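Local coordinates for protein IAA acetyltransferase (Bacillus cereus ATCC 14579, PDB 1Y9K) that probably acts as a GNAT-family N-acetyltransferase, moving an acetyl group onto an amine of its substrate, at residues A[125-128]-A[129-133]. Sequence-based numbering, arbitrary orientation.
Sequences FDYF and SKHYE
Tyr127 and His131, one helical turn apart, lay their rings face to face. The centroids are 3.9 Å apart and the planes only 13° from parallel, with His131 ND1 over the centre of the phenol ring and the tyrosine CZ over the centre of the imidazole. Tyr127 reaches this place with CG anti to its backbone N (chi1 178°), which brings the ring alongside the following turn. The imidazole is also held at one corner: His131 ND1 donates to Tyr127 O at 2.8 Å, the oxygen lying 17° out of the ring plane. A single residue thus offers the histidine both a ring to stack on and a carbonyl to bond. That same oxygen takes weak bonds from the backbone N of Lys130 and of His131.

Where the helix ends, Phe128 and Tyr132, the first residue beyond it, run side by side and point the same way. Phe128 CD2 meets Tyr132 CE1 at 3.6 Å, the approach to the Phe128 ring being oblique, while Phe128 O accepts from Tyr132 N at 3.0 Å and sits near the edge of the phenol ring. The far end of Tyr132 is fixed by a hydrogen bond from its OH to Asp24, and Phe128 leans on Cys143 and Met146 of strand 141-152. At the start of the turn, Asp126 O receives Lys130 N at 3.1 Å; the lysine chain bends back over Asp126, yet NZ stays 4.4 Å from OD2, too long for a salt bridge.

This short helix, 127-131, joins strand 119-124 to the strands that follow, on the surface of the acetyltransferase fold. The stack and the ND1 bond together would hold the imidazole's rotation, and are consistent with a proton on ND1, while the lysine-aspartate attraction is probably loose and softened by solvent.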
ATOM      1  N   PHE A 125      -3.130  -0.444 -17.902  1.00 35.68           N
ATOM      2  CA  PHE A 125      -3.635   0.782 -18.514  1.00 35.67           C
ATOM      3  C   PHE A 125      -5.086   1.074 -18.146  1.00 36.05           C
ATOM      4  O   PHE A 125      -5.921   0.180 -18.147  1.00 36.13           O
ATOM      5  CB  PHE A 125      -3.464   0.746 -20.040  1.00 35.13           C
ATOM      6  CG  PHE A 125      -2.034   0.774 -20.482  1.00 35.05           C
ATOM      7  CD1 PHE A 125      -1.412  -0.385 -20.947  1.00 34.22           C
ATOM      8  CD2 PHE A 125      -1.291   1.960 -20.415  1.00 34.33           C
ATOM      9  CE1 PHE A 125      -0.071  -0.364 -21.349  1.00 34.53           C
ATOM     10  CE2 PHE A 125       0.049   1.990 -20.807  1.00 34.78           C
ATOM     11  CZ  PHE A 125       0.660   0.825 -21.279  1.00 34.15           C
ATOM     12  N   ASP A 126      -5.363   2.337 -17.838  1.00 36.78           N
ATOM     13  CA  ASP A 126      -6.717   2.832 -17.560  1.00 37.93           C
ATOM     14  C   ASP A 126      -7.333   2.239 -16.289  1.00 38.44           C
ATOM     15  O   ASP A 126      -8.549   2.274 -16.107  1.00 38.59           O
ATOM     16  CB  ASP A 126      -7.650   2.618 -18.763  1.00 37.83           C
ATOM     17  CG  ASP A 126      -7.239   3.435 -19.977  1.00 38.79           C
ATOM     18  OD1 ASP A 126      -7.014   4.663 -19.836  1.00 39.12           O
ATOM     19  OD2 ASP A 126      -7.156   2.843 -21.079  1.00 39.07           O
ATOM     20  N   TYR A 127      -6.487   1.710 -15.413  1.00 39.07           N
ATOM     21  CA  TYR A 127      -6.941   1.068 -14.192  1.00 39.87           C
ATOM     22  C   TYR A 127      -7.862   1.980 -13.387  1.00 40.37           C
ATOM     23  O   TYR A 127      -8.948   1.566 -12.962  1.00 40.45           O
ATOM     24  CB  TYR A 127      -5.740   0.649 -13.342  1.00 39.88           C
ATOM     25  CG  TYR A 127      -6.112   0.011 -12.025  1.00 40.30           C
ATOM     26  CD1 TYR A 127      -6.183  -1.384 -11.893  1.00 39.69           C
ATOM     27  CD2 TYR A 127      -6.399   0.797 -10.904  1.00 39.86           C
ATOM     28  CE1 TYR A 127      -6.532  -1.975 -10.667  1.00 38.87           C
ATOM     29  CE2 TYR A 127      -6.750   0.216  -9.686  1.00 39.54           C
ATOM     30  CZ  TYR A 127      -6.810  -1.163  -9.576  1.00 39.84           C
ATOM     31  OH  TYR A 127      -7.150  -1.720  -8.363  1.00 40.50           O
ATOM     32  N   PHE A 128      -7.425   3.221 -13.191  1.00 40.82           N
ATOM     33  CA  PHE A 128      -8.108   4.138 -12.287  1.00 41.33           C
ATOM     34  C   PHE A 128      -9.401   4.663 -12.861  1.00 42.44           C
ATOM     35  O   PHE A 128     -10.400   4.754 -12.151  1.00 42.78           O
ATOM     36  CB  PHE A 128      -7.176   5.268 -11.875  1.00 40.67           C
ATOM     37  CG  PHE A 128      -6.070   4.809 -10.996  1.00 39.75           C
ATOM     38  CD1 PHE A 128      -4.863   4.394 -11.545  1.00 37.53           C
ATOM     39  CD2 PHE A 128      -6.252   4.742  -9.610  1.00 38.86           C
ATOM     40  CE1 PHE A 128      -3.839   3.938 -10.729  1.00 38.05           C
ATOM     41  CE2 PHE A 128      -5.234   4.287  -8.777  1.00 38.46           C
ATOM     42  CZ  PHE A 128      -4.024   3.885  -9.333  1.00 39.30           C
ATOM     43  N   SER A 129      -9.378   4.980 -14.154  1.00 43.50           N
ATOM     44  CA  SER A 129     -10.564   5.411 -14.885  1.00 44.67           C
ATOM     45  C   SER A 129     -11.663   4.362 -14.747  1.00 45.10           C
ATOM     46  O   SER A 129     -12.845   4.696 -14.643  1.00 45.45           O
ATOM     47  CB  SER A 129     -10.214   5.611 -16.367  1.00 44.83           C
ATOM     48  OG  SER A 129      -8.874   6.077 -16.517  1.00 46.19           O
ATOM     49  N   LYS A 130     -11.245   3.098 -14.720  1.00 45.44           N
ATOM     50  CA  LYS A 130     -12.134   1.948 -14.676  1.00 46.12           C
ATOM     51  C   LYS A 130     -12.683   1.647 -13.276  1.00 46.46           C
ATOM     52  O   LYS A 130     -13.812   1.174 -13.145  1.00 46.38           O
ATOM     53  CB  LYS A 130     -11.382   0.727 -15.191  1.00 46.38           C
ATOM     54  CG  LYS A 130     -12.153  -0.103 -16.181  1.00 47.71           C
ATOM     55  CD  LYS A 130     -11.221  -0.694 -17.221  1.00 50.52           C
ATOM     56  CE  LYS A 130     -10.768   0.362 -18.225  1.00 51.86           C
ATOM     57  NZ  LYS A 130      -9.719  -0.196 -19.125  1.00 52.78           N
ATOM     58  N   HIS A 131     -11.881   1.909 -12.244  1.00 46.63           N
ATOM     59  CA  HIS A 131     -12.249   1.570 -10.870  1.00 47.05           C
ATOM     60  C   HIS A 131     -12.907   2.712 -10.105  1.00 47.37           C
ATOM     61  O   HIS A 131     -13.513   2.489  -9.060  1.00 47.44           O
ATOM     62  CB  HIS A 131     -11.027   1.066 -10.096  1.00 46.85           C
ATOM     63  CG  HIS A 131     -10.627  -0.332 -10.446  1.00 47.40           C
ATOM     64  ND1 HIS A 131     -10.049  -0.661 -11.653  1.00 47.86           N
ATOM     65  CD2 HIS A 131     -10.725  -1.489  -9.750  1.00 48.03           C
ATOM     66  CE1 HIS A 131      -9.808  -1.960 -11.686  1.00 47.76           C
ATOM     67  NE2 HIS A 131     -10.204  -2.485 -10.542  1.00 48.02           N
ATOM     68  N   TYR A 132     -12.783   3.932 -10.611  1.00 47.89           N
ATOM     69  CA  TYR A 132     -13.320   5.092  -9.908  1.00 48.47           C
ATOM     70  C   TYR A 132     -14.126   5.995 -10.823  1.00 49.61           C
ATOM     71  O   TYR A 132     -13.706   6.300 -11.943  1.00 49.75           O
ATOM     72  CB  TYR A 132     -12.202   5.877  -9.216  1.00 47.80           C
ATOM     73  CG  TYR A 132     -11.324   5.015  -8.337  1.00 47.05           C
ATOM     74  CD1 TYR A 132     -10.119   4.505  -8.817  1.00 46.11           C
ATOM     75  CD2 TYR A 132     -11.706   4.695  -7.035  1.00 46.48           C
ATOM     76  CE1 TYR A 132      -9.313   3.711  -8.027  1.00 46.59           C
ATOM     77  CE2 TYR A 132     -10.906   3.895  -6.228  1.00 46.79           C
ATOM     78  CZ  TYR A 132      -9.710   3.406  -6.728  1.00 47.14           C
ATOM     79  OH  TYR A 132      -8.909   2.615  -5.943  1.00 46.04           O
ATOM     80  N   GLU A 133     -15.295   6.399 -10.339  1.00 50.89           N
ATOM     81  CA  GLU A 133     -16.166   7.326 -11.048  1.00 52.48           C
ATOM     82  C   GLU A 133     -15.417   8.635 -11.340  1.00 52.54           C
ATOM     83  O   GLU A 133     -15.442   9.131 -12.465  1.00 52.51           O
ATOM     84  CB  GLU A 133     -17.434   7.585 -10.211  1.00 52.54           C
ATOM     85  CG  GLU A 133     -18.704   7.983 -10.999  1.00 54.01           C
ATOM     86  CD  GLU A 133     -19.891   8.364 -10.080  1.00 54.45           C
ATOM     87  OE1 GLU A 133     -20.936   8.837 -10.600  1.00 55.80           O
ATOM     88  OE2 GLU A 133     -19.777   8.199  -8.836  1.00 56.58           O
TER